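Local coordinates for orotidine 5'-phosphate decarboxylase (PDB 4DBD), which probably catalyses the decarboxylation of orotidine 5'-monophosphate to uridine 5'-monophosphate, the last step of de novo UMP biosynthesis, at residues 20-23 against 24-28. Sequence-based numbering, arbitrary orientation.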
ATOM      1  N   LYS A  20      27.455  -3.925  -1.784  1.00 36.62           N
ATOM      2  CA  LYS A  20      28.283  -4.818  -2.597  1.00 30.77           C
ATOM      3  C   LYS A  20      28.934  -5.942  -1.790  1.00 30.97           C
ATOM      4  O   LYS A  20      29.134  -7.042  -2.309  1.00 35.98           O
ATOM      5  CB  LYS A  20      29.328  -4.033  -3.397  1.00 43.05           C
ATOM      6  CG  LYS A  20      28.741  -3.222  -4.540  1.00 31.19           C
ATOM      7  CD  LYS A  20      28.035  -4.116  -5.554  1.00 36.18           C
ATOM      8  CE  LYS A  20      29.012  -5.032  -6.280  1.00 38.54           C
ATOM      9  NZ  LYS A  20      28.344  -5.879  -7.316  1.00 43.56           N
ATOM     10  N   GLU A  21      29.259  -5.674  -0.527  1.00 32.58           N
ATOM     11  CA  GLU A  21      29.755  -6.724   0.361  1.00 43.09           C
ATOM     12  C   GLU A  21      28.629  -7.653   0.777  1.00 39.06           C
ATOM     13  O   GLU A  21      28.807  -8.874   0.863  1.00 38.97           O
ATOM     14  CB  GLU A  21      30.405  -6.132   1.613  1.00 35.05           C
ATOM     15  CG  GLU A  21      31.812  -5.592   1.392  1.00 46.06           C
ATOM     16  CD  GLU A  21      32.743  -6.611   0.747  1.00 42.74           C
ATOM     17  OE1 GLU A  21      33.066  -7.632   1.396  1.00 42.76           O
ATOM     18  OE2 GLU A  21      33.148  -6.391  -0.416  1.00 43.50           O
ATOM     19  N   MET A  22      27.467  -7.067   1.040  1.00 35.57           N
ATOM     20  CA  MET A  22      26.309  -7.845   1.457  1.00 29.89           C
ATOM     21  C   MET A  22      25.808  -8.732   0.332  1.00 35.87           C
ATOM     22  O   MET A  22      25.252  -9.796   0.583  1.00 33.18           O
ATOM     23  CB  MET A  22      25.191  -6.917   1.924  1.00 27.54           C
ATOM     24  CG  MET A  22      25.567  -6.018   3.084  1.00 27.76           C
ATOM     25  SD  MET A  22      24.094  -5.181   3.710  1.00 27.98           S
ATOM     26  CE  MET A  22      24.614  -4.781   5.379  1.00 26.70           C
ATOM     27  N   GLU A  23      26.024  -8.300  -0.909  1.00 31.02           N
ATOM     28  CA  GLU A  23      25.433  -8.967  -2.065  1.00 38.90           C
ATOM     29  C   GLU A  23      25.562 -10.495  -2.035  1.00 41.01           C
ATOM     30  O   GLU A  23      24.595 -11.209  -2.335  1.00 40.87           O
ATOM     31  CB  GLU A  23      25.995  -8.387  -3.375  1.00 39.60           C
ATOM     32  CG  GLU A  23      27.100  -9.215  -4.025  1.00 44.25           C
ATOM     33  CD  GLU A  23      27.684  -8.541  -5.254  1.00 42.44           C
ATOM     34  OE1 GLU A  23      28.769  -8.966  -5.714  1.00 38.99           O
ATOM     35  OE2 GLU A  23      27.057  -7.579  -5.750  1.00 44.69           O
ATOM     36  N   ASN A  24      26.740 -10.997  -1.671  1.00 33.42           N
ATOM     37  CA  ASN A  24      26.967 -12.438  -1.659  1.00 35.02           C
ATOM     38  C   ASN A  24      26.710 -13.044  -0.283  1.00 37.79           C
ATOM     39  O   ASN A  24      27.030 -14.209  -0.031  1.00 36.87           O
ATOM     40  CB  ASN A  24      28.385 -12.766  -2.134  1.00 50.39           C
ATOM     41  CG  ASN A  24      29.447 -12.227  -1.205  1.00 45.18           C
ATOM     42  OD1 ASN A  24      29.224 -11.248  -0.494  1.00 44.89           O
ATOM     43  ND2 ASN A  24      30.612 -12.863  -1.203  1.00 54.72           N
ATOM     44  N   GLU A  25      26.131 -12.240   0.603  1.00 42.38           N
ATOM     45  CA  GLU A  25      25.745 -12.708   1.930  1.00 39.83           C
ATOM     46  C   GLU A  25      24.308 -12.319   2.256  1.00 35.61           C
ATOM     47  O   GLU A  25      23.926 -12.215   3.426  1.00 29.41           O
ATOM     48  CB  GLU A  25      26.710 -12.183   2.976  1.00 32.73           C
ATOM     49  CG  GLU A  25      28.055 -12.849   2.865  1.00 39.01           C
ATOM     50  CD  GLU A  25      29.151 -12.040   3.500  1.00 44.56           C
ATOM     51  OE1 GLU A  25      29.346 -12.179   4.726  1.00 42.50           O
ATOM     52  OE2 GLU A  25      29.813 -11.268   2.771  1.00 46.88           O
ATOM     53  N   LEU A  26      23.532 -12.106   1.198  1.00 28.24           N
ATOM     54  CA  LEU A  26      22.093 -11.919   1.285  1.00 27.93           C
ATOM     55  C   LEU A  26      21.477 -12.813   0.242  1.00 35.67           C
ATOM     56  O   LEU A  26      22.104 -13.085  -0.787  1.00 34.59           O
ATOM     57  CB  LEU A  26      21.706 -10.478   0.955  1.00 23.40           C
ATOM     58  CG  LEU A  26      22.008  -9.386   1.974  1.00 25.15           C
ATOM     59  CD1 LEU A  26      21.678  -8.018   1.405  1.00 25.32           C
ATOM     60  CD2 LEU A  26      21.217  -9.638   3.243  1.00 19.82           C
ATOM     61  N   TYR A  27      20.258 -13.278   0.484  1.00 30.51           N
ATOM     62  CA  TYR A  27      19.492 -13.879  -0.595  1.00 29.16           C
ATOM     63  C   TYR A  27      18.880 -12.788  -1.467  1.00 33.70           C
ATOM     64  O   TYR A  27      18.837 -12.902  -2.697  1.00 31.79           O
ATOM     65  CB  TYR A  27      18.389 -14.777  -0.063  1.00 28.64           C
ATOM     66  CG  TYR A  27      17.428 -15.179  -1.147  1.00 29.33           C
ATOM     67  CD1 TYR A  27      17.735 -16.210  -2.027  1.00 34.73           C
ATOM     68  CD2 TYR A  27      16.219 -14.520  -1.307  1.00 26.98           C
ATOM     69  CE1 TYR A  27      16.860 -16.579  -3.024  1.00 33.61           C
ATOM     70  CE2 TYR A  27      15.335 -14.885  -2.308  1.00 31.25           C
ATOM     71  CZ  TYR A  27      15.663 -15.914  -3.162  1.00 30.91           C
ATOM     72  OH  TYR A  27      14.794 -16.288  -4.156  1.00 35.52           O
ATOM     73  N   GLY A  28      18.399 -11.733  -0.818  1.00 23.93           N
ATOM     74  CA  GLY A  28      17.714 -10.669  -1.521  1.00 21.81           C
ATOM     75  C   GLY A  28      17.709  -9.372  -0.742  1.00 19.22           C
ATOM     76  O   GLY A  28      18.174  -9.293   0.409  1.00 23.50           O
TER
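Met22 and Leu26 meet along the buried side of the chain where it passes from helix to loop. CD1 of Leu26 lies 3.7 Å from CB of Met22, so one methyl branch packs against the root of the methionine rather than its sulfur. With CG of Met22 beside the backbone N (chi1 -59°) and the chain extended beyond it, the thioether runs on past the leucine into the interior.

A backbone bond closes the turn: Glu25 N donates to Met22 O over 2.6 Å. This i to i+3 link, with Glu23 and Asn24 at its centre, closes a type I beta turn.

Among the charged groups, Lys20 NZ reaches Glu23 OE2 at 2.6 Å in a salt bridge, meeting the carboxylate on its syn side; the same oxygen also accepts from Asp52 N. Glu25 OE2 comes within 3.2 Å of Glu21 O, but both are acceptors, and the carboxylate is instead anchored through OE1 by a salt bridge to Arg201.

In the TIM barrel, this turn follows helix 16-22 and leads into strand 28-32, completing a beta-alpha-beta crossover from strand 6-10. Met22 and Leu26 both rest on Leu8 of that first strand and on Leu200 of helix 196-210, wedged between barrel wall and C-terminal helix.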